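Local coordinates for protein PelA (Pseudomonas aeruginosa, PDB 5TCB) that probably hydrolyses glycosidic bonds through its glycoside hydrolase domain, the part contained in this chain, while the full-length protein may also act as a deacetylase, at residues Leu72-Phe77 with Asp135-Phe140; Val105-Ala110 with Glu149-Ala154; Ser112-Leu117 with Ala156-Gln161; Arg175-Leu180 with Val190-Ile195. All blocks are in the same frame, centred on the assembly; numbering follows the deposited sequence.

Interaction 1 (Leu72-Phe77 with Asp135-Phe140)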
# COMPACT_ATOMS: atom_id res chain seq x y z
N LEU A 72 3.11 5.80 0.00
CA LEU A 72 3.43 6.51 -1.23
C LEU A 72 2.59 5.93 -2.36
O LEU A 72 2.78 4.77 -2.77
CB LEU A 72 4.91 6.38 -1.58
CG LEU A 72 5.37 7.18 -2.81
CD1 LEU A 72 5.22 8.67 -2.62
CD2 LEU A 72 6.80 6.87 -3.18
N SER A 73 1.72 6.76 -2.94
CA SER A 73 0.90 6.36 -4.07
C SER A 73 1.68 6.57 -5.38
O SER A 73 2.06 7.69 -5.72
CB SER A 73 -0.41 7.14 -4.06
OG SER A 73 -1.16 6.88 -5.25
N VAL A 74 1.98 5.47 -6.05
CA VAL A 74 2.85 5.46 -7.23
C VAL A 74 2.07 5.69 -8.51
O VAL A 74 2.56 6.35 -9.43
CB VAL A 74 3.63 4.13 -7.29
CG1 VAL A 74 4.46 4.01 -8.57
CG2 VAL A 74 4.53 4.00 -6.10
N GLY A 75 0.84 5.21 -8.58
CA GLY A 75 0.07 5.30 -9.81
C GLY A 75 -0.88 6.48 -9.92
O GLY A 75 -1.40 6.77 -11.02
N GLU A 76 -1.14 7.16 -8.81
CA GLU A 76 -2.15 8.20 -8.74
C GLU A 76 -1.64 9.34 -7.88
O GLU A 76 -0.90 9.12 -6.92
CB GLU A 76 -3.46 7.67 -8.11
CG GLU A 76 -4.13 6.60 -8.93
CD GLU A 76 -5.42 6.09 -8.33
OE1 GLU A 76 -5.91 6.65 -7.31
OE2 GLU A 76 -5.95 5.11 -8.90
N PHE A 77 -2.05 10.55 -8.23
CA PHE A 77 -1.87 11.72 -7.39
C PHE A 77 -3.18 12.04 -6.68
O PHE A 77 -4.21 12.27 -7.34
CB PHE A 77 -1.41 12.89 -8.23
CG PHE A 77 -1.16 14.16 -7.46
CD1 PHE A 77 0.03 14.33 -6.78
CD2 PHE A 77 -2.11 15.15 -7.42
CE1 PHE A 77 0.28 15.49 -6.10
CE2 PHE A 77 -1.87 16.32 -6.72
CZ PHE A 77 -0.67 16.48 -6.07
N ASP A 135 1.49 2.14 -3.11
CA ASP A 135 0.10 1.96 -3.48
C ASP A 135 -0.10 2.27 -4.97
O ASP A 135 0.80 2.76 -5.67
CB ASP A 135 -0.78 2.86 -2.61
CG ASP A 135 -2.24 2.44 -2.56
OD1 ASP A 135 -2.60 1.30 -2.93
OD2 ASP A 135 -3.05 3.29 -2.11
N THR A 136 -1.31 1.98 -5.41
CA THR A 136 -1.83 2.19 -6.78
C THR A 136 -0.88 1.66 -7.85
O THR A 136 -0.68 2.27 -8.90
CB THR A 136 -2.25 3.66 -7.00
OG1 THR A 136 -1.18 4.57 -6.75
CG2 THR A 136 -3.43 3.99 -6.10
N LEU A 137 -0.38 0.45 -7.62
CA LEU A 137 0.47 -0.25 -8.58
C LEU A 137 -0.33 -0.88 -9.70
O LEU A 137 0.28 -1.40 -10.65
CB LEU A 137 1.29 -1.34 -7.88
CG LEU A 137 2.19 -0.80 -6.77
CD1 LEU A 137 3.01 -1.96 -6.18
CD2 LEU A 137 3.13 0.30 -7.25
N ASP A 138 -1.66 -0.88 -9.63
CA ASP A 138 -2.49 -1.44 -10.70
C ASP A 138 -3.42 -0.40 -11.31
O ASP A 138 -4.30 -0.76 -12.10
CB ASP A 138 -3.28 -2.66 -10.19
CG ASP A 138 -4.18 -2.36 -9.02
OD1 ASP A 138 -4.25 -1.21 -8.56
OD2 ASP A 138 -4.85 -3.30 -8.55
N SER A 139 -3.24 0.89 -10.98
CA SER A 139 -4.11 1.91 -11.54
C SER A 139 -3.90 2.07 -13.03
O SER A 139 -4.80 2.57 -13.71
CB SER A 139 -3.89 3.24 -10.82
OG SER A 139 -4.40 3.11 -9.49
N PHE A 140 -2.75 1.65 -13.55
CA PHE A 140 -2.54 1.76 -14.98
C PHE A 140 -3.51 0.90 -15.76
O PHE A 140 -3.69 1.13 -16.96
CB PHE A 140 -1.09 1.40 -15.38
CG PHE A 140 -0.76 -0.06 -15.30
CD1 PHE A 140 -0.24 -0.60 -14.14
CD2 PHE A 140 -0.98 -0.92 -16.37
CE1 PHE A 140 0.05 -1.94 -14.04
CE2 PHE A 140 -0.68 -2.26 -16.29
CZ PHE A 140 -0.16 -2.78 -15.11
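S73 and D135 lie side by side as a parallel beta bridge, framed by two backbone bonds: D135 N donates to L72 O over 2.9 Å, and V74 N to D135 O over 3.0 Å. Beyond the bridge, hydroxyl groups take over. A chi1 of 57° sets T136 OG1 between its backbone N and carbonyl carbon, where it accepts from G75 N (2.8 Å) and lies 2.8 Å from S73 OG, a probable hydrogen bond. S73 OG donates to E76 O, so the serine ties the chain back on itself. Strands 67-73 and 131-135 are neighbours in the parallel sheet of the (beta/alpha)8 barrel, and this network forms at their C-terminal ends, the end at which such barrels carry their active sites. S139 OG donates to E76 OE2 over 2.6 Å from above the carboxylate plane, while OE1 bonds to S103; the T136 side chain crosses that of E76 at about a right angle, its methyl CG2 3.7 Å from E76 CD. D135 OD1 accepts from T136 N and N174, and OD2 pairs with Y71. Apolar contact comes from V74 CB against L137 CD2 (3.9 Å). A CA-H...O contact joins G75 CA to T136 O (3.3 Å).

Interaction 2 (Val105-Ala110 with Glu149-Ala154)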
# COMPACT_ATOMS: atom_id res chain seq x y z
N VAL A 105 -5.09 9.50 -12.14
CA VAL A 105 -4.15 8.52 -12.65
C VAL A 105 -3.03 9.25 -13.36
O VAL A 105 -3.28 10.14 -14.18
CB VAL A 105 -4.86 7.50 -13.55
CG1 VAL A 105 -3.83 6.53 -14.13
CG2 VAL A 105 -5.95 6.76 -12.76
N MET A 106 -1.81 8.89 -13.04
CA MET A 106 -0.64 9.51 -13.63
C MET A 106 0.03 8.60 -14.64
O MET A 106 -0.08 7.36 -14.58
CB MET A 106 0.36 9.90 -12.54
CG MET A 106 -0.25 10.82 -11.45
SD MET A 106 -0.90 12.39 -12.09
CE MET A 106 0.66 13.21 -12.46
N ASP A 107 0.69 9.24 -15.58
CA ASP A 107 1.48 8.58 -16.61
C ASP A 107 2.81 8.16 -16.00
O ASP A 107 3.64 9.02 -15.66
CB ASP A 107 1.67 9.54 -17.78
CG ASP A 107 2.56 8.99 -18.89
OD1 ASP A 107 3.04 7.86 -18.82
OD2 ASP A 107 2.76 9.75 -19.88
N LEU A 108 3.03 6.85 -15.87
CA LEU A 108 4.23 6.35 -15.22
C LEU A 108 5.47 6.57 -16.06
O LEU A 108 6.58 6.41 -15.55
CB LEU A 108 4.06 4.87 -14.89
CG LEU A 108 3.03 4.49 -13.81
CD1 LEU A 108 3.30 5.19 -12.53
CD2 LEU A 108 1.61 4.78 -14.21
N ALA A 109 5.31 6.91 -17.34
CA ALA A 109 6.42 7.30 -18.19
C ALA A 109 6.73 8.79 -18.14
O ALA A 109 7.73 9.22 -18.73
CB ALA A 109 6.11 6.91 -19.64
N ALA A 110 5.92 9.59 -17.45
CA ALA A 110 6.13 11.04 -17.45
C ALA A 110 7.34 11.39 -16.58
O ALA A 110 7.38 11.03 -15.41
CB ALA A 110 4.89 11.75 -16.94
N GLU A 149 0.43 -1.99 -21.60
CA GLU A 149 1.75 -2.61 -21.55
C GLU A 149 2.85 -1.56 -21.42
O GLU A 149 3.81 -1.75 -20.69
CB GLU A 149 1.98 -3.49 -22.77
CG GLU A 149 3.37 -4.11 -22.87
CD GLU A 149 3.72 -5.04 -21.72
OE1 GLU A 149 2.81 -5.42 -20.94
OE2 GLU A 149 4.91 -5.40 -21.61
N GLY A 150 2.71 -0.43 -22.11
CA GLY A 150 3.72 0.60 -21.97
C GLY A 150 3.76 1.17 -20.56
O GLY A 150 4.84 1.49 -20.04
N GLN A 151 2.59 1.31 -19.94
CA GLN A 151 2.55 1.75 -18.55
C GLN A 151 3.16 0.71 -17.62
O GLN A 151 3.86 1.07 -16.67
CB GLN A 151 1.10 2.03 -18.14
CG GLN A 151 0.53 3.26 -18.82
CD GLN A 151 1.25 4.53 -18.39
OE1 GLN A 151 1.27 4.88 -17.21
NE2 GLN A 151 1.85 5.24 -19.33
N ARG A 152 2.86 -0.56 -17.86
CA ARG A 152 3.40 -1.62 -17.00
C ARG A 152 4.92 -1.61 -17.03
O ARG A 152 5.57 -1.76 -15.99
CB ARG A 152 2.86 -2.97 -17.46
CG ARG A 152 3.21 -4.12 -16.54
CD ARG A 152 2.93 -5.47 -17.14
NE ARG A 152 3.86 -5.76 -18.24
CZ ARG A 152 5.09 -6.21 -18.08
NH1 ARG A 152 5.56 -6.49 -16.86
NH2 ARG A 152 5.87 -6.40 -19.12
N ARG A 153 5.50 -1.44 -18.22
CA ARG A 153 6.94 -1.40 -18.35
C ARG A 153 7.52 -0.15 -17.68
O ARG A 153 8.57 -0.21 -17.06
CB ARG A 153 7.34 -1.45 -19.83
CG ARG A 153 7.02 -2.77 -20.51
CD ARG A 153 7.39 -2.73 -22.00
NE ARG A 153 7.01 -3.98 -22.66
CZ ARG A 153 7.24 -4.25 -23.94
NH1 ARG A 153 7.85 -3.36 -24.72
NH2 ARG A 153 6.86 -5.41 -24.45
N ALA A 154 6.82 0.98 -17.80
CA ALA A 154 7.28 2.20 -17.14
C ALA A 154 7.21 2.06 -15.63
O ALA A 154 8.07 2.58 -14.91
CB ALA A 154 6.45 3.38 -17.60
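Q151 turns its side-chain amide across the loop carrying D107 and L108 and engages it with both polar atoms. The chain bends at chi2 (-65°), bringing the amide to the loop backbone. There OE1 receives L108 N on a lone pair, in the carbonyl plane, over 3.0 Å, while NE2 donates to D107 OD1 over 2.9 Å along a nearly straight line (170°). Two bonds made by the two ends of one amide fix its rotation. D107 lies in the amide plane as seen from Q151, yet its carboxylate is turned 57° against that plane, so NE2 arrives above it. A109 N reaches the same OD1 from the opposite face, also at 2.9 Å, leaving this oxygen held between two donors. L108 crosses Q151 at about a right angle. Farther along the helix, A154 CB rests on L108 CB (3.9 Å) and A109 CB (4.1 Å), and F140 flanks the glutamine. The D107 to A109 bond defines an Asx turn, set within a type I beta turn that ends at A110, the N-cap of helix 111-126.

Interaction 3 (Ser112-Leu117 with Ala156-Gln161)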
# COMPACT_ATOMS: atom_id res chain seq x y z
N SER A 112 8.22 14.17 -15.12
CA SER A 112 7.92 14.99 -13.96
C SER A 112 7.31 14.16 -12.84
O SER A 112 7.57 14.44 -11.67
CB SER A 112 6.98 16.15 -14.33
OG SER A 112 5.75 15.67 -14.86
N TRP A 113 6.50 13.15 -13.19
CA TRP A 113 5.90 12.29 -12.17
C TRP A 113 6.95 11.39 -11.54
O TRP A 113 7.04 11.27 -10.31
CB TRP A 113 4.78 11.46 -12.79
CG TRP A 113 4.09 10.53 -11.82
CD1 TRP A 113 3.98 9.19 -11.93
CD2 TRP A 113 3.43 10.89 -10.60
NE1 TRP A 113 3.28 8.68 -10.86
CE2 TRP A 113 2.92 9.71 -10.04
CE3 TRP A 113 3.20 12.10 -9.95
CZ2 TRP A 113 2.22 9.69 -8.83
CZ3 TRP A 113 2.51 12.08 -8.75
CH2 TRP A 113 2.02 10.90 -8.22
N ARG A 114 7.76 10.74 -12.37
CA ARG A 114 8.82 9.89 -11.84
C ARG A 114 9.76 10.69 -10.95
O ARG A 114 10.13 10.23 -9.86
CB ARG A 114 9.57 9.26 -13.00
CG ARG A 114 8.70 8.37 -13.91
CD ARG A 114 9.39 7.99 -15.23
NE ARG A 114 10.47 7.01 -15.06
CZ ARG A 114 10.32 5.68 -15.12
NH1 ARG A 114 9.13 5.13 -15.36
NH2 ARG A 114 11.38 4.90 -14.97
N ALA A 115 10.16 11.89 -11.39
CA ALA A 115 11.06 12.71 -10.57
C ALA A 115 10.41 13.09 -9.25
O ALA A 115 11.07 13.13 -8.21
CB ALA A 115 11.48 13.96 -11.34
N HIS A 116 9.13 13.45 -9.30
CA HIS A 116 8.39 13.80 -8.09
C HIS A 116 8.44 12.66 -7.09
O HIS A 116 8.75 12.87 -5.90
CB HIS A 116 6.95 14.14 -8.48
CG HIS A 116 6.03 14.27 -7.31
ND1 HIS A 116 5.92 15.43 -6.58
CD2 HIS A 116 5.18 13.38 -6.75
CE1 HIS A 116 5.05 15.25 -5.61
NE2 HIS A 116 4.58 14.02 -5.69
N LEU A 117 8.16 11.44 -7.54
CA LEU A 117 8.12 10.31 -6.63
C LEU A 117 9.49 10.01 -6.06
O LEU A 117 9.59 9.66 -4.87
CB LEU A 117 7.56 9.08 -7.37
CG LEU A 117 6.08 9.08 -7.71
CD1 LEU A 117 5.81 7.85 -8.54
CD2 LEU A 117 5.17 9.15 -6.48
N ALA A 156 7.53 -0.87 -13.97
CA ALA A 156 8.61 -1.77 -13.56
C ALA A 156 9.95 -1.04 -13.55
O ALA A 156 10.73 -1.18 -12.60
CB ALA A 156 8.65 -3.01 -14.46
N SER A 157 10.22 -0.22 -14.58
CA SER A 157 11.48 0.51 -14.60
C SER A 157 11.55 1.55 -13.50
O SER A 157 12.63 1.78 -12.93
CB SER A 157 11.71 1.17 -15.96
OG SER A 157 10.83 2.24 -16.19
N PHE A 158 10.42 2.19 -13.18
CA PHE A 158 10.41 3.13 -12.06
C PHE A 158 10.74 2.44 -10.75
O PHE A 158 11.55 2.94 -9.96
CB PHE A 158 9.05 3.83 -11.94
CG PHE A 158 8.94 4.59 -10.66
CD1 PHE A 158 9.57 5.81 -10.54
CD2 PHE A 158 8.32 4.04 -9.56
CE1 PHE A 158 9.54 6.50 -9.35
CE2 PHE A 158 8.29 4.73 -8.34
CZ PHE A 158 8.91 5.95 -8.25
N LEU A 159 10.11 1.29 -10.49
CA LEU A 159 10.33 0.59 -9.23
C LEU A 159 11.78 0.13 -9.12
O LEU A 159 12.39 0.21 -8.05
CB LEU A 159 9.36 -0.58 -9.09
CG LEU A 159 7.88 -0.18 -8.96
CD1 LEU A 159 6.93 -1.38 -9.13
CD2 LEU A 159 7.62 0.53 -7.62
N ALA A 160 12.36 -0.34 -10.23
CA ALA A 160 13.77 -0.70 -10.20
C ALA A 160 14.65 0.51 -9.90
O ALA A 160 15.63 0.40 -9.16
CB ALA A 160 14.16 -1.36 -11.50
N GLN A 161 14.32 1.68 -10.46
CA GLN A 161 15.13 2.87 -10.21
C GLN A 161 14.96 3.35 -8.77
O GLN A 161 15.93 3.80 -8.14
CB GLN A 161 14.76 3.97 -11.19
CG GLN A 161 15.62 5.22 -11.06
CD GLN A 161 15.30 6.27 -12.10
OE1 GLN A 161 14.46 6.05 -12.98
NE2 GLN A 161 15.95 7.42 -12.00
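R114 and F158 mark the nearest backbone approach of two helices running in the same general direction, their CA atoms 6.9 Å apart while the local axes come within 11.2 Å at a crossing angle of -29°. A spacing this wide leaves side chains to bridge the gap. R114 bends at chi3 and slides past F158 in the opposite direction, so its guanidinium passes over the phenylalanine stem: F158 CB lies over one face of the group, 3.7 Å from R114 NH1, and the guanidinium and ring planes stand 82° apart. This is not a stack with the ring itself. NH2 donates to S157 OG over 3.0 Å, the hydroxyl being somewhat tilted from the guanidinium plane. NH1 has its stronger partners outside this pair, in A154 O and L108 O. S157 OG, accepting from the arginine, bonds also to A154 O within its own helix. The ring of F158 is swung out with CG anti to the backbone N (chi1 169°) and reaches toward the opposite helix. The L117 side chain crosses that of F158 at about a right angle, with CB 3.5 Å and CD1 3.6 Å from F158 CZ, and R114 O lies near the ring plane at its edge. Helices 111-126 and 145-165 stand on either side of strand 131-135 in sequence, and their pairing is that of consecutive helices in the outer layer of a (beta/alpha)8 barrel.

Interaction 4 (Arg175-Leu180 with Val190-Ile195); sequences RGFEVL and VAVESI
R175 reaches E193 through an extended side chain: chi1 of -63° sets CG anti to the carbonyl carbon, and the chain then runs straight from CG to NE, carrying the guanidinium to the far end of the neighbouring strand. Both segments belong to the (beta/alpha)8 barrel, where the loop after strand 170-174 meets the C-terminal end of strand 187-192. NH2 donates to E193 O over 2.7 Å; the carbonyl lies near the guanidinium plane, although the donor itself stands above the carbonyl plane. An ordered water extends the grip, accepting from R175 NE and from E193 N, each at 2.9 Å. One arginine thus addresses the backbone on both sides of E193, just before the cis peptide bond that leads into S194. The glutamate's own carboxylate turns to Y236 and N174 instead. At the base of the side chain, R175 N donates to A191 O over 2.9 Å. Apolar contacts accompany these polar links. The F177 ring carries R175 CB over one face, 3.9 Å above the plane and displaced toward the rim, and meets V192 CG2 at its edge, CZ to CG2 3.9 Å; outside the pair it stacks with H220. L180 and V190 approach tip to tip, with L180 CD1 3.8 Å from V190 CG2. The other methyl of V190, CG1, presses on the R175 carbonyl, 3.6 Å from an O atom that is buried here and has no polar partner in the model.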
# COMPACT_ATOMS: atom_id res chain seq x y z
N ARG A 175 -0.12 -5.15 -3.82
CA ARG A 175 -0.27 -5.93 -5.07
C ARG A 175 0.94 -5.65 -5.96
O ARG A 175 2.08 -5.78 -5.50
CB ARG A 175 -1.61 -5.65 -5.73
CG ARG A 175 -2.81 -6.04 -4.93
CD ARG A 175 -4.06 -5.76 -5.69
NE ARG A 175 -5.26 -6.15 -4.96
CZ ARG A 175 -6.30 -6.74 -5.51
NH1 ARG A 175 -6.33 -7.02 -6.81
NH2 ARG A 175 -7.34 -7.05 -4.74
N GLY A 176 0.77 -5.30 -7.22
CA GLY A 176 1.90 -5.28 -8.14
C GLY A 176 2.12 -6.55 -8.91
O GLY A 176 3.22 -6.77 -9.43
N PHE A 177 1.09 -7.38 -9.06
CA PHE A 177 1.26 -8.70 -9.64
C PHE A 177 1.80 -8.62 -11.06
O PHE A 177 2.49 -9.55 -11.51
CB PHE A 177 -0.07 -9.44 -9.63
CG PHE A 177 -0.69 -9.57 -8.26
CD1 PHE A 177 0.04 -10.05 -7.21
CD2 PHE A 177 -2.00 -9.19 -8.04
CE1 PHE A 177 -0.52 -10.13 -5.93
CE2 PHE A 177 -2.57 -9.29 -6.79
CZ PHE A 177 -1.86 -9.75 -5.75
N GLU A 178 1.46 -7.57 -11.80
CA GLU A 178 1.87 -7.47 -13.19
C GLU A 178 3.35 -7.12 -13.35
O GLU A 178 3.91 -7.32 -14.43
CB GLU A 178 1.03 -6.41 -13.91
CG GLU A 178 -0.45 -6.73 -14.01
CD GLU A 178 -1.25 -6.45 -12.72
OE1 GLU A 178 -0.72 -5.82 -11.76
OE2 GLU A 178 -2.41 -6.93 -12.69
N VAL A 179 3.97 -6.57 -12.30
CA VAL A 179 5.37 -6.18 -12.36
C VAL A 179 6.26 -7.05 -11.47
O VAL A 179 7.46 -7.17 -11.77
CB VAL A 179 5.57 -4.69 -12.02
CG1 VAL A 179 4.97 -3.79 -13.13
CG2 VAL A 179 5.00 -4.30 -10.68
N LEU A 180 5.72 -7.68 -10.43
CA LEU A 180 6.56 -8.46 -9.52
C LEU A 180 7.42 -9.51 -10.22
O LEU A 180 8.59 -9.66 -9.83
CB LEU A 180 5.70 -9.11 -8.44
CG LEU A 180 5.33 -8.15 -7.31
CD1 LEU A 180 4.06 -8.59 -6.58
CD2 LEU A 180 6.50 -8.01 -6.32
N VAL A 190 4.23 -8.22 0.08
CA VAL A 190 3.14 -7.80 -0.78
C VAL A 190 1.86 -7.86 0.03
O VAL A 190 1.57 -8.89 0.66
CB VAL A 190 3.04 -8.70 -2.01
CG1 VAL A 190 1.87 -8.31 -2.89
CG2 VAL A 190 4.35 -8.67 -2.79
N ALA A 191 1.11 -6.76 0.02
CA ALA A 191 -0.21 -6.69 0.64
C ALA A 191 -1.30 -6.92 -0.39
O ALA A 191 -1.14 -6.67 -1.59
CB ALA A 191 -0.44 -5.35 1.33
N VAL A 192 -2.45 -7.34 0.11
CA VAL A 192 -3.64 -7.55 -0.70
C VAL A 192 -4.87 -7.11 0.07
O VAL A 192 -5.17 -7.64 1.15
CB VAL A 192 -3.80 -9.02 -1.14
CG1 VAL A 192 -5.10 -9.17 -1.97
CG2 VAL A 192 -2.60 -9.47 -1.91
N GLU A 193 -5.59 -6.14 -0.49
CA GLU A 193 -6.95 -5.83 -0.08
C GLU A 193 -7.87 -6.55 -1.06
O GLU A 193 -7.92 -6.13 -2.25
CB GLU A 193 -7.24 -4.33 -0.16
CG GLU A 193 -6.25 -3.42 0.53
CD GLU A 193 -6.46 -1.99 0.06
OE1 GLU A 193 -7.32 -1.28 0.62
OE2 GLU A 193 -5.79 -1.58 -0.91
N SER A 194 -8.61 -7.59 -0.69
CA SER A 194 -8.74 -8.19 0.63
C SER A 194 -8.86 -9.69 0.42
O SER A 194 -9.04 -10.15 -0.72
CB SER A 194 -9.96 -7.64 1.36
OG SER A 194 -9.83 -6.27 1.68
N ILE A 195 -8.83 -10.47 1.50
CA ILE A 195 -8.85 -11.93 1.37
C ILE A 195 -10.25 -12.46 1.65
O ILE A 195 -10.86 -13.10 0.79
CB ILE A 195 -7.79 -12.58 2.27
CG1 ILE A 195 -6.36 -12.14 1.87
CG2 ILE A 195 -7.89 -14.12 2.24
CD1 ILE A 195 -5.98 -12.39 0.41
O HOH W 1 -4.70 -4.47 -2.65

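How the interactions relate
Interactions 1, 2 and 3 form one continuous patch, their segments alternating along the chain and their centres 9 to 11 Å apart. W113 of interaction 3 bonds through NE1 to V74 O of interaction 1 (2.8 Å), G75 O takes M106 N of interaction 2 (3.0 Å), and R114 NH1 links interactions 2 and 3 at 2.8 Å from A154 O and 2.9 Å from L108 O. Interaction 4 lies about 12 Å from interaction 1, centre to centre, on the same sheet, with D138 and L137 packing on R175. Interactions 1 and 4 thus sit at C-terminal strand ends, where a catalytic cleft would be expected, whereas 2 and 3 join the surrounding loops and helices.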